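Local coordinates for protein REP-associated tyrosine transposase (Escherichia coli, PDB 4ER8) that binds the hairpin DNA of repeated extragenic palindromes and, as a metal-dependent HUH-type tyrosine transposase, cleaves and recombines the elements that contain them, at residues I40-D45 with R78-Q83; R46-N51 with C62-P67. One frame throughout, in Å; residues are numbered along the deposited sequence.

Contact 1 (I40-D45 with R78-Q83); sequences IKVKRD and REIKKQ. With nucleotides of chain B.
In this HUH nuclease domain, whose fold is of the RNA recognition motif type, the two helices on one side of the sheet meet where Val42 of helix 32-45 packs against Glu79 and Ile80 of helix 73-87, the helix that holds the bound DNA, chain B. The two helical segments run at 149° between their N-to-C directions, close to antiparallel, with axes 9.2 Å apart. Val42 carries the apolar contact: CG1 stands anti to the backbone N (chi1 -176°) and CG2 beside it, and both methyls touch Glu79 CB and Ile80 CG1. Val42 CG2 lies 3.7 Å from Ile80 CG1, crossing that chain at about a right angle. At one end the bent chain of Lys41 crosses Gln83 at a right angle, its CE 3.8 Å from Gln83 NE2; no hydrogen bond joins the segments, and Gln83 NE2 is bonded to a DNA phosphate instead.

Arg78, Lys81 and Lys82 carry further DNA contacts: Arg78 and Lys82 meet bases, Lys81 a phosphate. Arg78 NE donates to O2 of DT29 of chain B at 3.3 Å, a bent bond (136° at the hydrogen) that enters near the guanidinium plane, at its edge. Lys81 NZ bonds OP1 of DC30 of chain B, though the modelled spacing is doubtfully short, and is also held by the carbonyls of Gln95 and Arg97. Lys82 NZ bonds N3 of DC27 of chain B at 3.1 Å and, weakly, Glu79 OE2 at 3.3 Å, with Arg78 joined to that same OE2 by a long ion pair; the carboxylate would probably help orient both cations toward the bases. The DNA lies mostly on the far side of helix 73-87, although Lys41 makes a long, weak ion pair to a phosphate. Both helices pack side by side on the antiparallel sheet, where Ile80 meets Trp64 of strand 59-65.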
loop_
_atom_site.group_PDB
_atom_site.type_symbol
_atom_site.label_atom_id
_atom_site.label_comp_id
_atom_site.label_asym_id
_atom_site.label_seq_id
_atom_site.Cartn_x
_atom_site.Cartn_y
_atom_site.Cartn_z
ATOM N N ILE A 40 1.094 -3.678 12.262
ATOM C CA ILE A 40 0.518 -4.506 13.332
ATOM C C ILE A 40 0.091 -3.686 14.564
ATOM O O ILE A 40 -1.067 -3.775 15.011
ATOM C CB ILE A 40 1.531 -5.550 13.828
ATOM C CG1 ILE A 40 2.136 -6.382 12.678
ATOM C CG2 ILE A 40 0.891 -6.393 14.941
ATOM C CD1 ILE A 40 1.119 -7.110 11.858
ATOM N N LYS A 41 1.026 -2.890 15.097
ATOM C CA LYS A 41 0.758 -2.072 16.289
ATOM C C LYS A 41 -0.457 -1.174 16.087
ATOM O O LYS A 41 -1.305 -1.065 16.971
ATOM C CB LYS A 41 1.996 -1.248 16.689
ATOM C CG LYS A 41 1.899 -0.521 18.055
ATOM C CD LYS A 41 2.865 -1.142 19.106
ATOM C CE LYS A 41 3.532 -0.096 20.067
ATOM N NZ LYS A 41 2.672 0.405 21.219
ATOM N N VAL A 42 -0.535 -0.555 14.907
ATOM C CA VAL A 42 -1.594 0.417 14.580
ATOM C C VAL A 42 -2.927 -0.286 14.310
ATOM O O VAL A 42 -4.001 0.178 14.738
ATOM C CB VAL A 42 -1.177 1.356 13.379
ATOM C CG1 VAL A 42 -2.246 2.443 13.114
ATOM C CG2 VAL A 42 0.162 2.021 13.657
ATOM N N LYS A 43 -2.843 -1.417 13.610
ATOM C CA LYS A 43 -4.020 -2.175 13.221
ATOM C C LYS A 43 -4.778 -2.595 14.457
ATOM O O LYS A 43 -6.010 -2.442 14.506
ATOM C CB LYS A 43 -3.629 -3.385 12.382
ATOM C CG LYS A 43 -4.782 -4.003 11.622
ATOM C CD LYS A 43 -4.315 -5.187 10.760
ATOM C CE LYS A 43 -5.466 -5.817 9.957
ATOM N NZ LYS A 43 -6.680 -6.050 10.805
ATOM N N ARG A 44 -4.029 -3.096 15.448
ATOM C CA ARG A 44 -4.575 -3.446 16.778
ATOM C C ARG A 44 -5.381 -2.289 17.416
ATOM O O ARG A 44 -6.534 -2.476 17.829
ATOM C CB ARG A 44 -3.459 -3.917 17.742
ATOM C CG ARG A 44 -2.784 -5.300 17.396
ATOM C CD ARG A 44 -1.546 -5.669 18.301
ATOM N NE ARG A 44 -1.810 -5.471 19.738
ATOM C CZ ARG A 44 -1.299 -4.486 20.490
ATOM N NH1 ARG A 44 -0.456 -3.594 19.963
ATOM N NH2 ARG A 44 -1.625 -4.397 21.784
ATOM N N ASP A 45 -4.787 -1.092 17.452
ATOM C CA ASP A 45 -5.393 0.062 18.134
ATOM C C ASP A 45 -6.558 0.708 17.368
ATOM O O ASP A 45 -7.474 1.291 17.965
ATOM C CB ASP A 45 -4.298 1.076 18.489
ATOM C CG ASP A 45 -3.136 0.425 19.274
ATOM O OD1 ASP A 45 -3.417 -0.471 20.115
ATOM O OD2 ASP A 45 -1.944 0.787 19.056
ATOM N N ARG A 78 -1.169 8.154 9.891
ATOM C CA ARG A 78 -0.260 9.016 10.623
ATOM C C ARG A 78 0.502 8.187 11.632
ATOM O O ARG A 78 1.732 8.314 11.755
ATOM C CB ARG A 78 -0.961 10.169 11.287
ATOM C CG ARG A 78 0.023 11.104 11.902
ATOM C CD ARG A 78 -0.460 11.655 13.193
ATOM N NE ARG A 78 -1.509 12.682 13.101
ATOM C CZ ARG A 78 -2.684 12.590 13.715
ATOM N NH1 ARG A 78 -2.992 11.499 14.455
ATOM N NH2 ARG A 78 -3.546 13.587 13.601
ATOM N N GLU A 79 -0.209 7.290 12.303
ATOM C CA GLU A 79 0.472 6.454 13.248
ATOM C C GLU A 79 1.443 5.521 12.531
ATOM O O GLU A 79 2.602 5.399 12.939
ATOM C CB GLU A 79 -0.512 5.712 14.157
ATOM C CG GLU A 79 -1.363 6.606 15.130
ATOM C CD GLU A 79 -0.535 7.609 15.985
ATOM O OE1 GLU A 79 0.688 7.360 16.255
ATOM O OE2 GLU A 79 -1.127 8.642 16.398
ATOM N N ILE A 80 1.035 4.907 11.420
ATOM C CA ILE A 80 1.933 3.934 10.783
ATOM C C ILE A 80 3.274 4.530 10.431
ATOM O O ILE A 80 4.299 3.997 10.815
ATOM C CB ILE A 80 1.308 3.237 9.549
ATOM C CG1 ILE A 80 0.076 2.434 9.955
ATOM C CG2 ILE A 80 2.308 2.315 8.870
ATOM C CD1 ILE A 80 -0.746 2.044 8.799
ATOM N N LYS A 81 3.276 5.636 9.699
ATOM C CA LYS A 81 4.535 6.265 9.257
ATOM C C LYS A 81 5.262 6.684 10.488
ATOM O O LYS A 81 6.477 6.681 10.496
ATOM C CB LYS A 81 4.297 7.501 8.391
ATOM C CG LYS A 81 3.652 7.228 7.051
ATOM C CD LYS A 81 3.050 8.472 6.431
ATOM C CE LYS A 81 3.779 8.874 5.202
ATOM N NZ LYS A 81 3.235 10.156 4.666
ATOM N N LYS A 82 4.520 7.025 11.542
ATOM C CA LYS A 82 5.174 7.439 12.798
ATOM C C LYS A 82 5.929 6.286 13.462
ATOM O O LYS A 82 7.140 6.399 13.655
ATOM C CB LYS A 82 4.189 8.065 13.769
ATOM C CG LYS A 82 4.832 8.724 14.979
ATOM C CD LYS A 82 3.939 9.828 15.574
ATOM C CE LYS A 82 2.722 9.273 16.297
ATOM N NZ LYS A 82 1.683 10.342 16.581
ATOM N N GLN A 83 5.238 5.181 13.778
ATOM C CA GLN A 83 5.915 4.007 14.363
ATOM C C GLN A 83 7.146 3.659 13.578
ATOM O O GLN A 83 8.215 3.541 14.125
ATOM C CB GLN A 83 5.046 2.754 14.399
ATOM C CG GLN A 83 3.747 2.873 15.148
ATOM C CD GLN A 83 3.902 3.019 16.654
ATOM O OE1 GLN A 83 3.249 3.879 17.250
ATOM N NE2 GLN A 83 4.734 2.167 17.279
ATOM P P DT B 29 7.074 11.079 10.505
ATOM O OP1 DT B 29 6.970 9.611 10.272
ATOM O OP2 DT B 29 8.081 11.906 9.801
ATOM O "O5'" DT B 29 5.620 11.773 10.436
ATOM C "C5'" DT B 29 4.511 10.940 10.811
ATOM C "C4'" DT B 29 3.179 11.541 10.401
ATOM O "O4'" DT B 29 2.942 12.634 11.277
ATOM C "C3'" DT B 29 3.107 12.126 8.991
ATOM O "O3'" DT B 29 2.058 11.467 8.254
ATOM C "C2'" DT B 29 2.915 13.625 9.198
ATOM C "C1'" DT B 29 2.316 13.676 10.589
ATOM N N1 DT B 29 2.669 14.920 11.328
ATOM C C2 DT B 29 1.701 15.510 12.099
ATOM O O2 DT B 29 0.592 15.058 12.196
ATOM N N3 DT B 29 2.072 16.649 12.756
ATOM C C4 DT B 29 3.327 17.222 12.679
ATOM O O4 DT B 29 3.623 18.234 13.262
ATOM C C5 DT B 29 4.285 16.570 11.861
ATOM C C7 DT B 29 5.634 17.188 11.751
ATOM C C6 DT B 29 3.935 15.446 11.223
ATOM P P DC B 30 1.480 12.056 6.891
ATOM O OP1 DC B 30 1.207 10.929 5.984
ATOM O OP2 DC B 30 2.322 13.181 6.399
ATOM O "O5'" DC B 30 0.105 12.715 7.421
ATOM C "C5'" DC B 30 -0.882 11.902 7.982
ATOM C "C4'" DC B 30 -2.095 12.703 8.441
ATOM O "O4'" DC B 30 -1.689 13.578 9.497
ATOM C "C3'" DC B 30 -2.741 13.624 7.439
ATOM O "O3'" DC B 30 -3.759 12.900 6.832
ATOM C "C2'" DC B 30 -3.332 14.729 8.290
ATOM C "C1'" DC B 30 -2.396 14.801 9.476
ATOM N N1 DC B 30 -1.339 15.886 9.471
ATOM C C2 DC B 30 -1.593 17.129 10.007
ATOM O O2 DC B 30 -2.719 17.331 10.435
ATOM N N3 DC B 30 -0.616 18.093 10.024
ATOM C C4 DC B 30 0.594 17.824 9.514
ATOM N N4 DC B 30 1.525 18.762 9.548
ATOM C C5 DC B 30 0.897 16.550 8.963
ATOM C C6 DC B 30 -0.088 15.626 8.978
ATOM P P DC B 27 5.905 18.196 19.619
ATOM O OP1 DC B 27 6.970 19.013 20.246
ATOM O OP2 DC B 27 5.266 18.631 18.336
ATOM O "O5'" DC B 27 6.493 16.715 19.431
ATOM C "C5'" DC B 27 7.833 16.455 19.730
ATOM C "C4'" DC B 27 8.153 15.035 19.332
ATOM O "O4'" DC B 27 7.129 14.159 19.867
ATOM C "C3'" DC B 27 8.158 14.786 17.840
ATOM O "O3'" DC B 27 9.120 13.887 17.633
ATOM C "C2'" DC B 27 6.881 14.039 17.531
ATOM C "C1'" DC B 27 6.536 13.394 18.859
ATOM N N1 DC B 27 5.079 13.397 19.053
ATOM C C2 DC B 27 4.412 12.266 18.584
ATOM O O2 DC B 27 5.092 11.358 18.062
ATOM N N3 DC B 27 3.056 12.185 18.725
ATOM C C4 DC B 27 2.382 13.191 19.272
ATOM N N4 DC B 27 1.057 13.021 19.338
ATOM C C5 DC B 27 3.044 14.369 19.764
ATOM C C6 DC B 27 4.391 14.435 19.628
#

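Contact 2 (R46-N51 with C62-P67). With nucleotides of chain B.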
loop_
_atom_site.group_PDB
_atom_site.type_symbol
_atom_site.label_atom_id
_atom_site.label_comp_id
_atom_site.label_asym_id
_atom_site.label_seq_id
_atom_site.Cartn_x
_atom_site.Cartn_y
_atom_site.Cartn_z
ATOM N N ARG A 46 -6.519 0.593 16.043
ATOM C CA ARG A 46 -7.554 1.181 15.193
ATOM C C ARG A 46 -7.845 0.169 14.122
ATOM O O ARG A 46 -7.250 0.225 13.048
ATOM C CB ARG A 46 -7.069 2.488 14.581
ATOM C CG ARG A 46 -6.654 3.551 15.610
ATOM C CD ARG A 46 -6.042 4.764 14.932
ATOM N NE ARG A 46 -5.488 5.737 15.871
ATOM C CZ ARG A 46 -6.069 6.891 16.179
ATOM N NH1 ARG A 46 -7.235 7.224 15.620
ATOM N NH2 ARG A 46 -5.476 7.715 17.044
ATOM N N PRO A 47 -8.729 -0.801 14.417
ATOM C CA PRO A 47 -8.936 -1.928 13.481
ATOM C C PRO A 47 -9.226 -1.514 12.030
ATOM O O PRO A 47 -9.924 -0.523 11.779
ATOM C CB PRO A 47 -10.143 -2.693 14.087
ATOM C CG PRO A 47 -10.712 -1.791 15.137
ATOM C CD PRO A 47 -9.546 -0.946 15.632
ATOM N N PHE A 48 -8.654 -2.254 11.085
ATOM C CA PHE A 48 -9.095 -2.171 9.678
ATOM C C PHE A 48 -8.823 -3.487 8.963
ATOM O O PHE A 48 -8.107 -4.332 9.489
ATOM C CB PHE A 48 -8.454 -0.988 8.929
ATOM C CG PHE A 48 -6.953 -1.078 8.801
ATOM C CD1 PHE A 48 -6.378 -1.549 7.634
ATOM C CD2 PHE A 48 -6.124 -0.653 9.839
ATOM C CE1 PHE A 48 -4.990 -1.594 7.505
ATOM C CE2 PHE A 48 -4.770 -0.710 9.732
ATOM C CZ PHE A 48 -4.176 -1.189 8.570
ATOM N N GLU A 49 -9.390 -3.646 7.768
ATOM C CA GLU A 49 -9.102 -4.814 6.950
ATOM C C GLU A 49 -8.128 -4.463 5.809
ATOM O O GLU A 49 -8.386 -3.545 5.013
ATOM C CB GLU A 49 -10.403 -5.419 6.406
ATOM C CG GLU A 49 -10.423 -6.961 6.424
ATOM C CD GLU A 49 -11.183 -7.551 5.227
ATOM O OE1 GLU A 49 -10.791 -8.657 4.756
ATOM O OE2 GLU A 49 -12.153 -6.903 4.745
ATOM N N ILE A 50 -7.000 -5.169 5.773
ATOM C CA ILE A 50 -6.076 -5.094 4.666
ATOM C C ILE A 50 -6.606 -5.947 3.510
ATOM O O ILE A 50 -6.399 -7.164 3.486
ATOM C CB ILE A 50 -4.685 -5.606 5.031
ATOM C CG1 ILE A 50 -4.098 -4.808 6.201
ATOM C CG2 ILE A 50 -3.766 -5.525 3.815
ATOM C CD1 ILE A 50 -2.613 -5.159 6.583
ATOM N N ASN A 51 -7.275 -5.300 2.551
ATOM C CA ASN A 51 -7.718 -5.963 1.337
ATOM C C ASN A 51 -6.501 -6.413 0.528
ATOM O O ASN A 51 -6.439 -7.578 0.092
ATOM C CB ASN A 51 -8.601 -5.042 0.520
ATOM C CG ASN A 51 -9.958 -4.843 1.136
ATOM O OD1 ASN A 51 -10.827 -5.678 0.992
ATOM N ND2 ASN A 51 -10.155 -3.722 1.813
ATOM N N CYS A 62 -1.545 0.173 -1.256
ATOM C CA CYS A 62 -2.410 -0.793 -0.573
ATOM C C CYS A 62 -3.909 -0.459 -0.617
ATOM O O CYS A 62 -4.300 0.635 -1.007
ATOM C CB CYS A 62 -1.925 -0.969 0.850
ATOM S SG CYS A 62 -2.202 0.501 1.791
ATOM N N ILE A 63 -4.744 -1.420 -0.238
ATOM C CA ILE A 63 -6.205 -1.216 -0.117
ATOM C C ILE A 63 -6.758 -1.564 1.273
ATOM O O ILE A 63 -6.503 -2.669 1.775
ATOM C CB ILE A 63 -6.962 -2.038 -1.135
ATOM C CG1 ILE A 63 -6.520 -1.669 -2.555
ATOM C CG2 ILE A 63 -8.427 -1.775 -0.984
ATOM C CD1 ILE A 63 -6.929 -2.697 -3.649
ATOM N N TRP A 64 -7.492 -0.631 1.880
ATOM C CA TRP A 64 -8.098 -0.855 3.216
ATOM C C TRP A 64 -9.598 -0.731 3.191
ATOM O O TRP A 64 -10.172 -0.029 2.356
ATOM C CB TRP A 64 -7.680 0.186 4.265
ATOM C CG TRP A 64 -6.249 0.338 4.539
ATOM C CD1 TRP A 64 -5.256 -0.507 4.189
ATOM C CD2 TRP A 64 -5.642 1.395 5.295
ATOM N NE1 TRP A 64 -4.046 -0.011 4.626
ATOM C CE2 TRP A 64 -4.264 1.145 5.328
ATOM C CE3 TRP A 64 -6.136 2.533 5.936
ATOM C CZ2 TRP A 64 -3.349 2.012 5.966
ATOM C CZ3 TRP A 64 -5.224 3.405 6.575
ATOM C CH2 TRP A 64 -3.851 3.134 6.578
ATOM N N THR A 65 -10.235 -1.370 4.149
ATOM C CA THR A 65 -11.668 -1.214 4.332
ATOM C C THR A 65 -11.819 -0.968 5.807
ATOM O O THR A 65 -11.330 -1.751 6.631
ATOM C CB THR A 65 -12.431 -2.492 3.975
ATOM O OG1 THR A 65 -12.352 -2.709 2.561
ATOM C CG2 THR A 65 -13.911 -2.388 4.410
ATOM N N LEU A 66 -12.480 0.120 6.148
ATOM C CA LEU A 66 -12.565 0.505 7.537
ATOM C C LEU A 66 -13.891 0.020 8.145
ATOM O O LEU A 66 -14.893 -0.109 7.423
ATOM C CB LEU A 66 -12.397 2.032 7.704
ATOM C CG LEU A 66 -11.133 2.766 7.237
ATOM C CD1 LEU A 66 -11.074 4.142 7.865
ATOM C CD2 LEU A 66 -9.860 2.051 7.547
ATOM N N PRO A 67 -13.898 -0.218 9.474
ATOM C CA PRO A 67 -15.037 -0.636 10.265
ATOM C C PRO A 67 -16.273 0.187 9.962
ATOM O O PRO A 67 -16.179 1.274 9.395
ATOM C CB PRO A 67 -14.575 -0.325 11.680
ATOM C CG PRO A 67 -13.093 -0.555 11.632
ATOM C CD PRO A 67 -12.701 0.001 10.321
ATOM P P DA B 12 -6.360 11.482 18.752
ATOM O OP1 DA B 12 -6.576 10.278 17.938
ATOM O OP2 DA B 12 -7.353 11.803 19.797
ATOM O "O5'" DA B 12 -4.856 11.439 19.317
ATOM C "C5'" DA B 12 -3.800 11.077 18.488
ATOM C "C4'" DA B 12 -2.484 11.067 19.246
ATOM O "O4'" DA B 12 -2.108 12.413 19.645
ATOM C "C3'" DA B 12 -2.551 10.288 20.555
ATOM O "O3'" DA B 12 -1.264 9.741 20.854
ATOM C "C2'" DA B 12 -2.937 11.341 21.597
ATOM C "C1'" DA B 12 -2.101 12.511 21.087
ATOM N N9 DA B 12 -2.638 13.800 21.506
ATOM C C8 DA B 12 -3.876 14.051 22.052
ATOM N N7 DA B 12 -4.097 15.322 22.312
ATOM C C5 DA B 12 -2.915 15.938 21.911
ATOM C C6 DA B 12 -2.497 17.291 21.918
ATOM N N6 DA B 12 -3.278 18.281 22.373
ATOM N N1 DA B 12 -1.255 17.588 21.438
ATOM C C2 DA B 12 -0.486 16.581 20.978
ATOM N N3 DA B 12 -0.767 15.275 20.933
ATOM C C4 DA B 12 -2.006 15.023 21.409
#
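With chi1 at 64°, Phe48 CG sits between the backbone N and the carbonyl carbon, while Trp64 CG stands anti to its carbonyl carbon; these turns bring the Phe48 ring over the indole. Phe48 CE1 lies over one face of the indole, offset toward the rim and 3.4 Å from Trp64 NE1; the planes are inclined at 37°, an oblique pair. Leu66 CD2 meets Phe48 CB at 3.6 Å.

The backbones form an antiparallel ladder. Glu49 and Thr65 are a hydrogen-bonded pair, with Glu49 N to Thr65 O at 2.9 Å and Thr65 N to Glu49 O at 3.0 Å, and Ile50 with Trp64 is the following non-hydrogen-bonded pair. Asn51 ND2 donates to Thr65 OG1, the hydroxyl lying near the amide plane at a doubtfully short 2.5 Å from ND2, and Asn51 OD1 is bonded to Tyr109. An alanine in place of Trp64 would probably open a gap over the Phe48 ring and leave that ring freer to turn. Arg46 NH2 bonds OP1 of DA12 of chain B at 2.9 Å, nearly straight (172°).

This is the open end of the hairpin of strands 49-55 and 59-65: Trp64 stacks on Trp77 of helix 73-87, Ile50 packs on helix 32-45, and Ile63 faces helix 106-122.

How the contacts relate
From the N terminus, the chain passes strand 13-19 and the short helix 27-30 before helix 32-45, whose last residues enter contact 1, and turns directly into 46-51, the first side of contact 2. The hairpin then returns at 62-67 and closes contact 2 across 10 intervening residues; helix 73-87 follows and closes contact 1 across 32. The smaller loop therefore lies wholly within the larger. Contact 1 pairs the two helices, contact 2 the edge strand with its neighbour, and the layers touch: Lys43 NZ is 2.6 Å from Phe48 O, a probable hydrogen bond, and Ile80 CD1 packs 3.8 Å from Trp64 CZ2.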